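Long-range contacts in shikimate dehydrogenase (Listeria monocytogenes, PDB 3TNL), which catalyses the reversible, NADPH-linked reduction of 3-dehydroshikimate to shikimate, a step on the chorismate pathway to the aromatic amino acids: residues B[35-40]-B[66-71]; B[150-155]-B[227-232]; B[41-46]-B[72-77]; B[155-160]-B[179-184]. All blocks are in the same frame, centred on the assembly; numbering follows the deposited sequence. Where two conformers were deposited one is given.

Contact 1 (B[35-40]-B[66-71]); sequences GHTELI and DYVYLA
A chi1 of -158° at Asp66 places the carboxylate beside its own carbonyl carbon and turns it across Thr37, whose OG1 lies anti to the carbonyl carbon; the hydroxyl donates to Asp66 OD2 over 2.7 Å from the syn side, somewhat out of the carboxylate plane. Thr37 OG1 also accepts from the backbone N of Thr34. Next door, Glu38 and Tyr67 run side by side in the same direction, carboxylate and ring planes 19° apart, with Glu38 CB 3.4 Å from Tyr67 CE1. One water donates to both Glu38 OE1 and Asp66 O and sits over the rim of one face of the Tyr67 ring. These pairs open a parallel beta pairing, strands 38-44 and 67-73 of the beta-alpha-beta unit that crosses over through helix 52-63. Glu38 N to Asp66 O (3.0 Å), Val68 N to Glu38 O, Ile40 N to Val68 O and Leu70 N to Ile40 O bind the backbones. On the face of Leu39, its CD1 meets Leu70 CD1 at 3.7 Å, and both leucines pack against the second subunit. On the other face, Ile40 CG2 lies 3.7 Å from Tyr69 CD2, while Tyr69 OH bonds to Asn95 and its ring stacks on His56.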
loop_
_atom_site.group_PDB
_atom_site.type_symbol
_atom_site.label_atom_id
_atom_site.label_comp_id
_atom_site.label_asym_id
_atom_site.label_seq_id
_atom_site.Cartn_x
_atom_site.Cartn_y
_atom_site.Cartn_z
ATOM N N GLY B 35 -0.078 10.739 5.335
ATOM C CA GLY B 35 -0.775 10.803 4.058
ATOM C C GLY B 35 0.136 11.092 2.874
ATOM O O GLY B 35 -0.275 10.908 1.744
ATOM N N HIS B 36 1.370 11.521 3.116
ATOM C CA HIS B 36 2.324 11.799 2.032
ATOM C C HIS B 36 3.064 10.557 1.561
ATOM O O HIS B 36 3.683 10.560 0.492
ATOM C CB HIS B 36 3.342 12.843 2.515
ATOM C CG HIS B 36 2.699 14.124 2.926
ATOM N ND1 HIS B 36 2.106 14.978 2.012
ATOM C CD2 HIS B 36 2.473 14.660 4.152
ATOM C CE1 HIS B 36 1.567 15.998 2.662
ATOM N NE2 HIS B 36 1.793 15.840 3.958
ATOM N N THR B 37 3.048 9.498 2.387
ATOM C CA THR B 37 3.824 8.288 2.131
ATOM C C THR B 37 3.328 7.522 0.967
ATOM O O THR B 37 2.142 7.233 0.892
ATOM C CB THR B 37 3.893 7.408 3.403
ATOM O OG1 THR B 37 4.308 8.230 4.496
ATOM C CG2 THR B 37 4.916 6.280 3.249
ATOM N N GLU B 38 4.251 7.171 0.077
ATOM C CA GLU B 38 3.916 6.407 -1.130
ATOM C C GLU B 38 4.264 4.922 -0.972
ATOM O O GLU B 38 5.129 4.557 -0.150
ATOM C CB GLU B 38 4.602 7.021 -2.315
ATOM C CG GLU B 38 3.963 8.374 -2.675
ATOM C CD GLU B 38 4.478 8.934 -3.953
ATOM O OE1 GLU B 38 5.674 9.270 -3.997
ATOM O OE2 GLU B 38 3.660 9.038 -4.917
ATOM N N LEU B 39 3.599 4.081 -1.743
ATOM C CA LEU B 39 3.763 2.642 -1.658
ATOM C C LEU B 39 4.514 2.017 -2.850
ATOM O O LEU B 39 4.248 2.324 -4.027
ATOM C CB LEU B 39 2.372 1.993 -1.608
ATOM C CG LEU B 39 2.254 0.460 -1.592
ATOM C CD1 LEU B 39 2.920 -0.122 -0.301
ATOM C CD2 LEU B 39 0.779 0.056 -1.713
ATOM N N ILE B 40 5.404 1.094 -2.503
ATOM C CA ILE B 40 6.053 0.190 -3.450
ATOM C C ILE B 40 5.570 -1.207 -3.030
ATOM O O ILE B 40 5.621 -1.571 -1.848
ATOM C CB ILE B 40 7.576 0.230 -3.378
ATOM C CG1 ILE B 40 8.105 1.627 -3.654
ATOM C CG2 ILE B 40 8.143 -0.780 -4.406
ATOM C CD1 ILE B 40 7.764 2.190 -5.040
ATOM N N ASP B 66 10.192 9.049 1.581
ATOM C CA ASP B 66 8.843 8.818 2.078
ATOM C C ASP B 66 8.090 7.755 1.291
ATOM O O ASP B 66 7.115 8.037 0.577
ATOM C CB ASP B 66 8.091 10.128 2.130
ATOM C CG ASP B 66 6.920 10.098 3.096
ATOM O OD1 ASP B 66 6.204 11.122 3.123
ATOM O OD2 ASP B 66 6.738 9.063 3.822
ATOM N N TYR B 67 8.593 6.529 1.413
ATOM C CA TYR B 67 8.010 5.356 0.807
ATOM C C TYR B 67 7.981 4.233 1.828
ATOM O O TYR B 67 8.732 4.230 2.811
ATOM C CB TYR B 67 8.842 4.857 -0.386
ATOM C CG TYR B 67 8.697 5.586 -1.701
ATOM C CD1 TYR B 67 7.616 5.336 -2.553
ATOM C CD2 TYR B 67 9.681 6.455 -2.141
ATOM C CE1 TYR B 67 7.502 5.969 -3.772
ATOM C CE2 TYR B 67 9.572 7.092 -3.379
ATOM C CZ TYR B 67 8.480 6.844 -4.182
ATOM O OH TYR B 67 8.364 7.471 -5.406
ATOM N N VAL B 68 7.088 3.284 1.570
ATOM C CA VAL B 68 6.989 2.067 2.344
ATOM C C VAL B 68 6.830 0.957 1.322
ATOM O O VAL B 68 6.329 1.204 0.218
ATOM C CB VAL B 68 5.811 2.076 3.335
ATOM C CG1 VAL B 68 6.086 3.036 4.485
ATOM C CG2 VAL B 68 4.522 2.441 2.632
ATOM N N TYR B 69 7.275 -0.244 1.683
ATOM C CA TYR B 69 7.229 -1.416 0.812
ATOM C C TYR B 69 6.411 -2.485 1.521
ATOM O O TYR B 69 6.667 -2.840 2.668
ATOM C CB TYR B 69 8.661 -1.881 0.579
ATOM C CG TYR B 69 8.918 -3.003 -0.381
ATOM C CD1 TYR B 69 8.583 -4.320 -0.064
ATOM C CD2 TYR B 69 9.565 -2.774 -1.581
ATOM C CE1 TYR B 69 8.889 -5.366 -0.905
ATOM C CE2 TYR B 69 9.844 -3.829 -2.470
ATOM C CZ TYR B 69 9.528 -5.118 -2.109
ATOM O OH TYR B 69 9.841 -6.165 -2.968
ATOM N N LEU B 70 5.413 -2.985 0.825
ATOM C CA LEU B 70 4.515 -4.021 1.344
ATOM C C LEU B 70 4.340 -5.168 0.353
ATOM O O LEU B 70 4.404 -4.976 -0.859
ATOM C CB LEU B 70 3.114 -3.477 1.628
ATOM C CG LEU B 70 2.989 -2.375 2.673
ATOM C CD1 LEU B 70 1.534 -1.851 2.675
ATOM C CD2 LEU B 70 3.395 -2.909 4.060
ATOM N N ALA B 71 4.104 -6.362 0.893
ATOM C CA ALA B 71 3.848 -7.557 0.117
ATOM C C ALA B 71 2.359 -7.846 0.116
ATOM O O ALA B 71 1.636 -7.563 1.068
ATOM C CB ALA B 71 4.605 -8.767 0.706
HETATM O O HOH W 1 7.246 9.775 -1.710
HETATM O O HOH W 2 5.694 8.471 -6.866
#

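Contact 2 (B[150-155]-B[227-232]); sequences HDIIGK and SVIFTN
Asp151 touches the second segment through its backbone, the carbonyl O lying 4.1 Å from Val228 CG2. Its side chain turns to its own loop instead: OD1 accepts from the backbone N of Ile153, which approaches from above the carboxylate plane, forming an Asx turn. Ile152 carries much of the apolar contact. Its CG2 lies anti to the carbonyl carbon while CG1 takes the position between N and carbonyl carbon (chi1 74°), and the CB and CG2 side of the residue faces Val228 and Ile229. Ile152 CB packs 3.7 Å from Val228 CG1, the two side chains at about a right angle, and Ile152 CG2 reaches Ile229 CG2 at 4.0 Å. A type II turn from Ile152 to Lys155 follows, with Gly154 at positive phi, and brings the chain back so that Lys155 CB sits 3.6 Å from Val228 CG1. The extended lysine chain then passes across the valine, its CD 3.8 Å from Val228 CG2, before NZ donates to Asp151 O over 3.0 Å. Val228 thus packs against both ends of the turn through carbon contacts, and no hydrogen bond joins the segments. The loop connects helix 137-147 to strand 156-160 of the Rossmann domain: Met142 and Leu145 of that helix pack on Ile152, Tyr141 and Leu145 on Ile229, and strand 229-232 lies between strands 156-160 and 258-261.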
loop_
_atom_site.group_PDB
_atom_site.type_symbol
_atom_site.label_atom_id
_atom_site.label_comp_id
_atom_site.label_asym_id
_atom_site.label_seq_id
_atom_site.Cartn_x
_atom_site.Cartn_y
_atom_site.Cartn_z
ATOM N N HIS B 150 35.577 -10.374 -9.077
ATOM C CA HIS B 150 35.594 -11.438 -10.073
ATOM C C HIS B 150 35.212 -10.917 -11.431
ATOM O O HIS B 150 34.090 -10.438 -11.630
ATOM C CB HIS B 150 34.671 -12.580 -9.670
ATOM C CG HIS B 150 34.974 -13.128 -8.319
ATOM N ND1 HIS B 150 36.248 -13.512 -7.946
ATOM C CD2 HIS B 150 34.177 -13.365 -7.252
ATOM C CE1 HIS B 150 36.218 -13.941 -6.699
ATOM N NE2 HIS B 150 34.976 -13.861 -6.251
ATOM N N ASP B 151 36.134 -11.036 -12.373
ATOM C CA ASP B 151 35.903 -10.570 -13.733
ATOM C C ASP B 151 35.637 -11.760 -14.647
ATOM O O ASP B 151 36.553 -12.533 -14.963
ATOM C CB ASP B 151 37.107 -9.775 -14.254
ATOM C CG ASP B 151 36.935 -9.328 -15.703
ATOM O OD1 ASP B 151 35.785 -9.183 -16.182
ATOM O OD2 ASP B 151 37.975 -9.095 -16.361
ATOM N N ILE B 152 34.379 -11.945 -15.038
ATOM C CA ILE B 152 34.031 -13.049 -15.909
ATOM C C ILE B 152 33.704 -12.609 -17.335
ATOM O O ILE B 152 33.344 -13.433 -18.181
ATOM C CB ILE B 152 32.884 -13.934 -15.305
ATOM C CG1 ILE B 152 31.515 -13.237 -15.394
ATOM C CG2 ILE B 152 33.270 -14.326 -13.835
ATOM C CD1 ILE B 152 30.308 -14.190 -15.092
ATOM N N ILE B 153 33.794 -11.312 -17.622
ATOM C CA ILE B 153 33.472 -10.816 -18.951
ATOM C C ILE B 153 34.535 -11.322 -19.937
ATOM O O ILE B 153 35.725 -11.310 -19.635
ATOM C CB ILE B 153 33.386 -9.263 -18.954
ATOM C CG1 ILE B 153 32.400 -8.777 -17.874
ATOM C CG2 ILE B 153 33.010 -8.733 -20.332
ATOM C CD1 ILE B 153 31.024 -9.376 -17.932
ATOM N N GLY B 154 34.087 -11.783 -21.090
ATOM C CA GLY B 154 34.964 -12.306 -22.124
ATOM C C GLY B 154 35.474 -13.709 -21.865
ATOM O O GLY B 154 36.361 -14.190 -22.550
ATOM N N LYS B 155 34.856 -14.389 -20.896
ATOM C CA LYS B 155 35.290 -15.711 -20.485
ATOM C C LYS B 155 34.134 -16.699 -20.530
ATOM O O LYS B 155 33.081 -16.393 -21.050
ATOM C CB LYS B 155 35.917 -15.618 -19.097
ATOM C CG LYS B 155 37.069 -14.621 -19.043
ATOM C CD LYS B 155 37.639 -14.430 -17.678
ATOM C CE LYS B 155 38.677 -13.332 -17.669
ATOM N NZ LYS B 155 39.147 -13.070 -16.266
ATOM N N SER B 227 36.347 -23.035 -17.738
ATOM C CA SER B 227 35.580 -21.914 -17.225
ATOM C C SER B 227 36.259 -21.106 -16.171
ATOM O O SER B 227 37.007 -21.633 -15.350
ATOM C CB SER B 227 34.292 -22.427 -16.614
ATOM O OG SER B 227 33.526 -23.099 -17.570
ATOM N N VAL B 228 35.969 -19.812 -16.197
ATOM C CA VAL B 228 36.448 -18.914 -15.140
ATOM C C VAL B 228 35.580 -19.109 -13.854
ATOM O O VAL B 228 36.075 -18.928 -12.720
ATOM C CB VAL B 228 36.408 -17.422 -15.618
ATOM C CG1 VAL B 228 35.003 -16.909 -15.838
ATOM C CG2 VAL B 228 37.148 -16.578 -14.615
ATOM N N ILE B 229 34.344 -19.559 -14.061
ATOM C CA ILE B 229 33.393 -19.696 -12.970
ATOM C C ILE B 229 32.468 -20.868 -13.237
ATOM O O ILE B 229 32.067 -21.143 -14.386
ATOM C CB ILE B 229 32.580 -18.379 -12.836
ATOM C CG1 ILE B 229 31.729 -18.381 -11.552
ATOM C CG2 ILE B 229 31.775 -18.067 -14.092
ATOM C CD1 ILE B 229 31.133 -17.008 -11.238
ATOM N N PHE B 230 32.130 -21.574 -12.143
ATOM C CA PHE B 230 31.170 -22.662 -12.098
ATOM C C PHE B 230 30.117 -22.210 -11.095
ATOM O O PHE B 230 30.427 -21.931 -9.954
ATOM C CB PHE B 230 31.828 -23.976 -11.648
ATOM C CG PHE B 230 30.865 -25.115 -11.456
ATOM C CD1 PHE B 230 30.067 -25.522 -12.493
ATOM C CD2 PHE B 230 30.784 -25.803 -10.254
ATOM C CE1 PHE B 230 29.201 -26.573 -12.347
ATOM C CE2 PHE B 230 29.888 -26.868 -10.115
ATOM C CZ PHE B 230 29.082 -27.228 -11.169
ATOM N N THR B 231 28.878 -22.167 -11.528
ATOM C CA THR B 231 27.777 -21.659 -10.724
ATOM C C THR B 231 26.637 -22.627 -10.550
ATOM O O THR B 231 26.207 -23.260 -11.497
ATOM C CB THR B 231 27.171 -20.408 -11.470
ATOM O OG1 THR B 231 28.197 -19.414 -11.616
ATOM C CG2 THR B 231 25.955 -19.811 -10.730
ATOM N N ASN B 232 26.161 -22.767 -9.325
ATOM C CA ASN B 232 24.957 -23.499 -9.060
ATOM C C ASN B 232 23.785 -22.515 -9.035
ATOM O O ASN B 232 23.754 -21.585 -8.235
ATOM C CB ASN B 232 24.949 -24.199 -7.701
ATOM C CG ASN B 232 23.598 -24.838 -7.427
ATOM O OD1 ASN B 232 23.152 -25.714 -8.196
ATOM N ND2 ASN B 232 22.877 -24.351 -6.409
#

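Contact 3 (B[41-46]-B[72-77]); sequences GLIATP and FEVGDK
Phe72 meets the first segment by both backbone and ring. Its N donates to Leu42 O over 2.9 Å, and CG, anti to the carbonyl carbon (chi1 -53°), carries the ring back beside Gly41, whose CA approaches the ring edge 4.4 Å from CE2. Met89 of the second subunit also packs on the Phe72 side chain. The carbonyl of Phe72 accepts a weak bond from Ala44 N, at 3.4 Å. Glu73 is the last strand residue, paired with Ala44: its CA-H points to Ala44 O, while its CB points away from the partner strand. Here strands 38-44 and 67-73 finish their run as parallel neighbours in the mixed sheet of the substrate-binding domain, joined by the crossover helix 52-63. Val74 N still reaches Ala44 O at 3.0 Å, but from well above the carbonyl plane, consistent with the strands parting here, where the side chains of Ala44 and Glu73 diverge. The Val74 side chain packs obliquely on Ile43, CB to CB 3.9 Å, and Val82 of helix 79-88 touches both. Val74 O bonds to ND2 of Asn100. At Gly75 the contact is with Thr45, whose CG2 comes 3.8 Å from Gly75 CA and 3.5 Å from Val74 O. On the neighbouring strand, Ala44 packs against Ser97 and Leu42 against Ser50, both shikimate-binding residues, the former by inference.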
loop_
_atom_site.group_PDB
_atom_site.type_symbol
_atom_site.label_atom_id
_atom_site.label_comp_id
_atom_site.label_asym_id
_atom_site.label_seq_id
_atom_site.Cartn_x
_atom_site.Cartn_y
_atom_site.Cartn_z
ATOM N N GLY B 41 5.048 -1.974 -3.983
ATOM C CA GLY B 41 4.531 -3.307 -3.690
ATOM C C GLY B 41 5.471 -4.453 -4.010
ATOM O O GLY B 41 6.559 -4.281 -4.576
ATOM N N LEU B 42 4.983 -5.640 -3.690
ATOM C CA LEU B 42 5.633 -6.923 -3.990
ATOM C C LEU B 42 4.465 -7.888 -4.169
ATOM O O LEU B 42 3.698 -8.107 -3.221
ATOM C CB LEU B 42 6.592 -7.346 -2.881
ATOM C CG LEU B 42 7.051 -8.822 -2.928
ATOM C CD1 LEU B 42 7.741 -9.163 -4.242
ATOM C CD2 LEU B 42 7.985 -9.133 -1.788
ATOM N N ILE B 43 4.326 -8.458 -5.356
ATOM C CA ILE B 43 3.198 -9.311 -5.647
ATOM C C ILE B 43 3.655 -10.721 -6.057
ATOM O O ILE B 43 4.360 -10.923 -7.057
ATOM C CB ILE B 43 2.224 -8.642 -6.675
ATOM C CG1 ILE B 43 2.934 -8.257 -7.955
ATOM C CG2 ILE B 43 1.634 -7.344 -6.065
ATOM C CD1 ILE B 43 1.963 -7.725 -9.026
ATOM N N ALA B 44 3.205 -11.702 -5.274
ATOM C CA ALA B 44 3.658 -13.078 -5.418
ATOM C C ALA B 44 2.918 -13.907 -4.411
ATOM O O ALA B 44 2.249 -13.366 -3.521
ATOM C CB ALA B 44 5.162 -13.149 -5.101
ATOM N N THR B 45 3.006 -15.219 -4.554
ATOM C CA THR B 45 2.406 -16.110 -3.540
ATOM C C THR B 45 3.073 -17.471 -3.650
ATOM O O THR B 45 3.184 -18.014 -4.743
ATOM C CB THR B 45 0.909 -16.229 -3.648
ATOM O OG1 THR B 45 0.433 -16.997 -2.534
ATOM C CG2 THR B 45 0.485 -16.879 -4.971
ATOM N N PRO B 46 3.565 -18.006 -2.509
ATOM C CA PRO B 46 3.580 -17.424 -1.166
ATOM C C PRO B 46 4.609 -16.309 -1.116
ATOM O O PRO B 46 5.478 -16.241 -1.990
ATOM C CB PRO B 46 3.991 -18.614 -0.275
ATOM C CG PRO B 46 4.844 -19.430 -1.146
ATOM C CD PRO B 46 4.247 -19.318 -2.534
ATOM N N PHE B 72 1.909 -8.411 -1.005
ATOM C CA PHE B 72 0.509 -8.870 -1.230
ATOM C C PHE B 72 0.524 -10.266 -1.842
ATOM O O PHE B 72 1.296 -10.534 -2.754
ATOM C CB PHE B 72 -0.276 -7.875 -2.122
ATOM C CG PHE B 72 -0.222 -6.470 -1.600
ATOM C CD1 PHE B 72 -1.089 -6.059 -0.614
ATOM C CD2 PHE B 72 0.714 -5.579 -2.067
ATOM C CE1 PHE B 72 -1.015 -4.778 -0.082
ATOM C CE2 PHE B 72 0.824 -4.304 -1.513
ATOM C CZ PHE B 72 -0.064 -3.899 -0.525
ATOM N N GLU B 73 -0.353 -11.152 -1.350
ATOM C CA GLU B 73 -0.479 -12.540 -1.860
ATOM C C GLU B 73 -1.272 -12.511 -3.116
ATOM O O GLU B 73 -2.482 -12.425 -3.084
ATOM C CB GLU B 73 -1.153 -13.429 -0.814
ATOM C CG GLU B 73 -0.275 -13.567 0.393
ATOM C CD GLU B 73 -0.858 -14.365 1.526
ATOM O OE1 GLU B 73 -2.046 -14.169 1.859
ATOM O OE2 GLU B 73 -0.095 -15.159 2.121
ATOM N N VAL B 74 -0.553 -12.578 -4.218
ATOM C CA VAL B 74 -1.127 -12.455 -5.533
ATOM C C VAL B 74 -0.637 -13.548 -6.429
ATOM O O VAL B 74 0.545 -13.751 -6.614
ATOM C CB VAL B 74 -0.717 -11.079 -6.131
ATOM C CG1 VAL B 74 -1.204 -10.928 -7.577
ATOM C CG2 VAL B 74 -1.251 -9.945 -5.245
ATOM N N GLY B 75 -1.585 -14.260 -7.012
ATOM C CA GLY B 75 -1.311 -15.331 -7.958
ATOM C C GLY B 75 -2.022 -15.086 -9.281
ATOM O O GLY B 75 -2.455 -13.966 -9.572
ATOM N N ASP B 76 -2.180 -16.153 -10.062
ATOM C CA ASP B 76 -2.782 -16.055 -11.395
ATOM C C ASP B 76 -4.140 -15.373 -11.411
ATOM O O ASP B 76 -4.416 -14.527 -12.268
ATOM C CB ASP B 76 -2.985 -17.457 -12.013
ATOM C CG ASP B 76 -1.684 -18.191 -12.310
ATOM O OD1 ASP B 76 -0.604 -17.573 -12.371
ATOM O OD2 ASP B 76 -1.770 -19.423 -12.537
ATOM N N LYS B 77 -5.002 -15.760 -10.482
ATOM C CA LYS B 77 -6.376 -15.232 -10.450
ATOM C C LYS B 77 -6.481 -13.763 -10.127
ATOM O O LYS B 77 -7.438 -13.109 -10.553
ATOM C CB LYS B 77 -7.243 -16.024 -9.455
ATOM C CG LYS B 77 -8.692 -15.536 -9.356
ATOM C CD LYS B 77 -9.560 -16.434 -8.473
ATOM C CE LYS B 77 -11.038 -16.026 -8.560
ATOM N NZ LYS B 77 -11.960 -16.998 -7.882
#

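Contact 4 (B[155-160]-B[179-184]); sequences KKMTIC and KEISIF
The ring of Phe184 has Ile159 O at its edge, close to the ring plane, and Thr158 CG2 obliquely placed 3.8 Å from CE2; beyond the two strands it meets the ring of Phe212, their planes at about 35°. On the same side of the sheet Lys156 and Glu180 pass one another at a slant. Extended from a CG anti to the backbone N (chi1 177°), Lys156 runs past the glutamate carboxylate, its CD 3.5 Å from Glu180 OE1, yet Lys156 NZ stays 4.4 Å from Glu180 OE2, beyond a salt bridge. The ammonium instead forms salt bridges with Glu223 and Glu226, and Glu223 also bonds to Ser182 OG. The opposite side is apolar: Met157 CE, brought round by a bend at chi3, meets Ile181 CD1 at 4.1 Å, and Ile159 CG2 touches Ile181 CG2 at 4.0 Å. Between these layers the parallel backbones are bonded alternately, from Met157 N to Glu180 O, 2.9 Å, through to Phe184 N to Ile159 O. Where the pairing begins, Lys155 O accepts from both Lys179 N and Glu180 N. The strands are the first two of the Rossmann fold, linked by helix 164-175 after the glycine-rich turn inferred to bind NADP(+). That helix covers Met157, Ile159 and Ile181, helix 217-226 covers Thr158 and Phe184, and strand 229-232 flanks strand 156-160 on its other side.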
loop_
_atom_site.group_PDB
_atom_site.type_symbol
_atom_site.label_atom_id
_atom_site.label_comp_id
_atom_site.label_asym_id
_atom_site.label_seq_id
_atom_site.Cartn_x
_atom_site.Cartn_y
_atom_site.Cartn_z
ATOM N N LYS B 155 34.856 -14.389 -20.896
ATOM C CA LYS B 155 35.290 -15.711 -20.485
ATOM C C LYS B 155 34.134 -16.699 -20.530
ATOM O O LYS B 155 33.081 -16.393 -21.050
ATOM C CB LYS B 155 35.917 -15.618 -19.097
ATOM C CG LYS B 155 37.069 -14.621 -19.043
ATOM C CD LYS B 155 37.639 -14.430 -17.678
ATOM C CE LYS B 155 38.677 -13.332 -17.669
ATOM N NZ LYS B 155 39.147 -13.070 -16.266
ATOM N N LYS B 156 34.365 -17.895 -20.002
ATOM C CA LYS B 156 33.406 -18.986 -20.031
ATOM C C LYS B 156 32.831 -19.298 -18.669
ATOM O O LYS B 156 33.579 -19.374 -17.669
ATOM C CB LYS B 156 34.071 -20.240 -20.572
ATOM C CG LYS B 156 33.246 -21.436 -20.604
ATOM C CD LYS B 156 34.007 -22.475 -21.445
ATOM C CE LYS B 156 33.231 -23.712 -21.620
ATOM N NZ LYS B 156 33.808 -24.586 -22.718
ATOM N N MET B 157 31.516 -19.429 -18.608
ATOM C CA MET B 157 30.824 -19.838 -17.401
ATOM C C MET B 157 30.178 -21.171 -17.656
ATOM O O MET B 157 29.642 -21.405 -18.735
ATOM C CB MET B 157 29.723 -18.826 -17.011
ATOM C CG MET B 157 28.828 -19.286 -15.842
ATOM S SD MET B 157 27.716 -17.999 -15.195
ATOM C CE MET B 157 26.707 -17.692 -16.650
ATOM N N THR B 158 30.228 -22.034 -16.644
ATOM C CA THR B 158 29.514 -23.298 -16.610
ATOM C C THR B 158 28.471 -23.100 -15.485
ATOM O O THR B 158 28.805 -22.682 -14.409
ATOM C CB THR B 158 30.384 -24.501 -16.344
ATOM O OG1 THR B 158 31.259 -24.666 -17.475
ATOM C CG2 THR B 158 29.571 -25.758 -16.186
ATOM N N ILE B 159 27.220 -23.394 -15.770
ATOM C CA ILE B 159 26.156 -23.171 -14.803
ATOM C C ILE B 159 25.171 -24.329 -14.774
ATOM O O ILE B 159 24.830 -24.904 -15.818
ATOM C CB ILE B 159 25.469 -21.822 -15.103
ATOM C CG1 ILE B 159 24.421 -21.474 -14.037
ATOM C CG2 ILE B 159 24.842 -21.804 -16.509
ATOM C CD1 ILE B 159 23.847 -20.064 -14.189
ATOM N N CYS B 160 24.728 -24.677 -13.566
ATOM C CA CYS B 160 23.727 -25.702 -13.344
ATOM C C CYS B 160 22.391 -25.019 -13.090
ATOM O O CYS B 160 22.264 -24.182 -12.215
ATOM C CB CYS B 160 24.025 -26.549 -12.104
ATOM S SG CYS B 160 25.581 -27.425 -12.195
ATOM N N LYS B 179 31.704 -14.724 -22.835
ATOM C CA LYS B 179 31.993 -15.281 -24.171
ATOM C C LYS B 179 31.323 -16.610 -24.476
ATOM O O LYS B 179 30.914 -16.863 -25.615
ATOM C CB LYS B 179 33.520 -15.418 -24.356
ATOM C CG LYS B 179 34.001 -15.900 -25.737
ATOM C CD LYS B 179 35.507 -16.241 -25.724
ATOM C CE LYS B 179 35.990 -16.574 -27.128
ATOM N NZ LYS B 179 35.160 -17.628 -27.746
ATOM N N GLU B 180 31.229 -17.462 -23.459
ATOM C CA GLU B 180 30.658 -18.790 -23.628
ATOM C C GLU B 180 29.934 -19.190 -22.367
ATOM O O GLU B 180 30.405 -18.873 -21.273
ATOM C CB GLU B 180 31.797 -19.805 -23.808
ATOM C CG GLU B 180 32.803 -19.510 -24.902
ATOM C CD GLU B 180 33.939 -20.538 -24.898
ATOM O OE1 GLU B 180 34.905 -20.361 -24.100
ATOM O OE2 GLU B 180 33.875 -21.462 -25.759
ATOM N N ILE B 181 28.825 -19.873 -22.528
ATOM C CA ILE B 181 28.051 -20.388 -21.405
ATOM C C ILE B 181 27.676 -21.831 -21.673
ATOM O O ILE B 181 27.081 -22.151 -22.703
ATOM C CB ILE B 181 26.749 -19.569 -21.163
ATOM C CG1 ILE B 181 27.116 -18.115 -20.824
ATOM C CG2 ILE B 181 25.932 -20.179 -20.046
ATOM C CD1 ILE B 181 25.949 -17.186 -20.609
ATOM N N SER B 182 28.052 -22.709 -20.752
ATOM C CA SER B 182 27.684 -24.096 -20.794
ATOM C C SER B 182 26.707 -24.388 -19.658
ATOM O O SER B 182 27.057 -24.265 -18.484
ATOM C CB SER B 182 28.878 -25.015 -20.716
ATOM O OG SER B 182 29.682 -24.829 -21.883
ATOM N N ILE B 183 25.490 -24.766 -20.047
ATOM C CA ILE B 183 24.405 -25.050 -19.102
ATOM C C ILE B 183 24.247 -26.548 -18.924
ATOM O O ILE B 183 24.257 -27.307 -19.901
ATOM C CB ILE B 183 23.053 -24.505 -19.636
ATOM C CG1 ILE B 183 23.175 -23.012 -20.012
ATOM C CG2 ILE B 183 21.890 -24.793 -18.644
ATOM C CD1 ILE B 183 21.978 -22.448 -20.789
ATOM N N PHE B 184 24.075 -26.957 -17.666
ATOM C CA PHE B 184 23.800 -28.341 -17.307
ATOM C C PHE B 184 22.497 -28.388 -16.528
ATOM O O PHE B 184 22.287 -27.623 -15.599
ATOM C CB PHE B 184 24.911 -28.964 -16.478
ATOM C CG PHE B 184 26.148 -29.247 -17.271
ATOM C CD1 PHE B 184 26.456 -30.534 -17.635
ATOM C CD2 PHE B 184 27.005 -28.214 -17.651
ATOM C CE1 PHE B 184 27.593 -30.800 -18.377
ATOM C CE2 PHE B 184 28.140 -28.466 -18.387
ATOM C CZ PHE B 184 28.423 -29.766 -18.776
#

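How the contacts relate
The four contacts fall into two pairs, one in each domain. Contacts 1 and 3 follow each other along strands 38-44 and 67-73, their centres about 17 Å apart, with Tyr69 packing on Leu42 where they meet; they lie at the edge of the mixed substrate-binding sheet as counted within one subunit, and both reach the second subunit. Contacts 2 and 4, centres about 8 Å apart, share Lys155 and the parallel Rossmann sheet, where Thr158 and Ser227 probably hydrogen-bond. In sequence contacts 1 and 3 interleave and close first; contact 4 opens at the shared Lys155 and closes before the second segment of contact 2. Centres in different domains lie 33 to 40 Å apart, on opposite sides of the chain's centre, matching separate shikimate- and nucleotide-binding domains.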